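Local atomic coordinates of ABC-type transport auxiliary lipoprotein component domain-containing protein (Xanthomonas campestris pv. campestris, PDB entry 2IQI), a protein that is of unknown function but probably serves as the auxiliary lipoprotein component of an ABC-type transport system. Residues E172-G175 against W176-T180. Residues are numbered along the deposited sequence; the frame is centred on the assembly and turned at random.
Sequences ELVG and WTLIT
Thr177 reaches back one turn of helix 155-185 to the carbonyl of Leu173. Its CB passes that oxygen and Val174 O, and OG1 then donates to Leu173 O at 2.7 Å. The hydroxyl lies beside the backbone N (chi1 -57°), which points it back down the helix, and it approaches from above the carbonyl plane. CG2 is anti to the backbone N, and the side chain as a whole packs on Phe81 and Leu130. Leu173 O also takes the helical bond from Thr177 N (2.8 Å), so one residue supplies both donors. Threonine suits this buried place because the helix's own carbonyl accepts the hydroxyl proton.

Thr180 bonds likewise to Trp176 O, with OG1 2.6 Å away but closer to the carbonyl plane; OG1 also sits 3.2 Å above the Trp176 ring plane, toward the rim. The flat indole leads away from residues 172-175 (chi1 171°) and suits an edge-to-face meeting with Phe144. Leu178 CD1 meets Val174 CG1 at 4.3 Å, two apolar chains suited to burial against Trp25.

Both hydroxyls give their protons to their own helix, so buried Thr177 can face helix 69-82 and the sheet without either having to accept that proton.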
loop_
_atom_site.group_PDB
_atom_site.type_symbol
_atom_site.label_atom_id
_atom_site.label_comp_id
_atom_site.label_asym_id
_atom_site.label_seq_id
_atom_site.Cartn_x
_atom_site.Cartn_y
_atom_site.Cartn_z
ATOM N N GLU A 172 6.933 -4.535 -1.580
ATOM C CA GLU A 172 6.531 -5.839 -2.053
ATOM C C GLU A 172 5.680 -5.680 -3.316
ATOM O O GLU A 172 5.689 -6.544 -4.181
ATOM C CB GLU A 172 5.804 -6.620 -0.945
ATOM C CG GLU A 172 6.721 -7.178 0.155
ATOM C CD GLU A 172 5.961 -7.827 1.379
ATOM O OE1 GLU A 172 4.784 -8.322 1.258
ATOM O OE2 GLU A 172 6.588 -7.856 2.484
ATOM N N LEU A 173 4.960 -4.572 -3.420
ATOM C CA LEU A 173 4.064 -4.377 -4.552
ATOM C C LEU A 173 4.837 -4.067 -5.816
ATOM O O LEU A 173 4.647 -4.686 -6.854
ATOM C CB LEU A 173 3.118 -3.221 -4.285
ATOM C CG LEU A 173 1.836 -3.584 -3.582
ATOM C CD1 LEU A 173 1.106 -2.332 -3.025
ATOM C CD2 LEU A 173 1.050 -4.284 -4.670
ATOM N N VAL A 174 5.704 -3.082 -5.696
ATOM C CA VAL A 174 6.497 -2.636 -6.775
ATOM C C VAL A 174 7.261 -3.800 -7.404
ATOM O O VAL A 174 7.300 -3.932 -8.642
ATOM C CB VAL A 174 7.406 -1.526 -6.300
ATOM C CG1 VAL A 174 8.557 -1.311 -7.265
ATOM C CG2 VAL A 174 6.601 -0.247 -6.169
ATOM N N GLY A 175 7.843 -4.654 -6.560
ATOM C CA GLY A 175 8.753 -5.680 -7.015
ATOM C C GLY A 175 7.938 -6.748 -7.665
ATOM O O GLY A 175 8.370 -7.375 -8.617
ATOM N N TRP A 176 6.728 -6.950 -7.182
ATOM C CA TRP A 176 5.911 -8.029 -7.722
ATOM C C TRP A 176 5.290 -7.585 -9.015
ATOM O O TRP A 176 4.991 -8.416 -9.856
ATOM C CB TRP A 176 4.846 -8.412 -6.724
ATOM C CG TRP A 176 3.854 -9.324 -7.196
ATOM C CD1 TRP A 176 3.916 -10.691 -7.176
ATOM C CD2 TRP A 176 2.578 -8.980 -7.729
ATOM N NE1 TRP A 176 2.750 -11.220 -7.694
ATOM C CE2 TRP A 176 1.920 -10.186 -8.051
ATOM C CE3 TRP A 176 1.933 -7.764 -8.004
ATOM C CZ2 TRP A 176 0.639 -10.206 -8.614
ATOM C CZ3 TRP A 176 0.648 -7.793 -8.574
ATOM C CH2 TRP A 176 0.021 -8.998 -8.861
ATOM N N THR A 177 5.075 -6.279 -9.156
ATOM C CA THR A 177 4.484 -5.714 -10.359
ATOM C C THR A 177 5.476 -5.760 -11.506
ATOM O O THR A 177 5.132 -6.162 -12.608
ATOM C CB THR A 177 4.046 -4.257 -10.145
ATOM O OG1 THR A 177 3.137 -4.227 -9.054
ATOM C CG2 THR A 177 3.330 -3.709 -11.398
ATOM N N LEU A 178 6.708 -5.353 -11.231
ATOM C CA LEU A 178 7.762 -5.409 -12.215
ATOM C C LEU A 178 8.061 -6.824 -12.630
ATOM O O LEU A 178 8.224 -7.070 -13.809
ATOM C CB LEU A 178 9.035 -4.775 -11.700
ATOM C CG LEU A 178 8.888 -3.313 -11.357
ATOM C CD1 LEU A 178 10.203 -2.900 -10.856
ATOM C CD2 LEU A 178 8.432 -2.461 -12.575
ATOM N N ILE A 179 8.182 -7.749 -11.679
ATOM C CA ILE A 179 8.567 -9.121 -12.029
ATOM C C ILE A 179 7.413 -9.814 -12.757
ATOM O O ILE A 179 7.618 -10.377 -13.847
ATOM C CB ILE A 179 9.084 -9.905 -10.800
ATOM C CG1 ILE A 179 10.467 -9.376 -10.444
ATOM C CG2 ILE A 179 9.103 -11.422 -11.036
ATOM C CD1 ILE A 179 10.947 -9.810 -9.106
ATOM N N THR A 180 6.210 -9.744 -12.193
ATOM C CA THR A 180 5.073 -10.385 -12.824
ATOM C C THR A 180 4.809 -9.772 -14.212
ATOM O O THR A 180 4.618 -10.494 -15.193
ATOM C CB THR A 180 3.800 -10.302 -11.961
ATOM O OG1 THR A 180 4.078 -10.728 -10.611
ATOM C CG2 THR A 180 2.734 -11.172 -12.555
#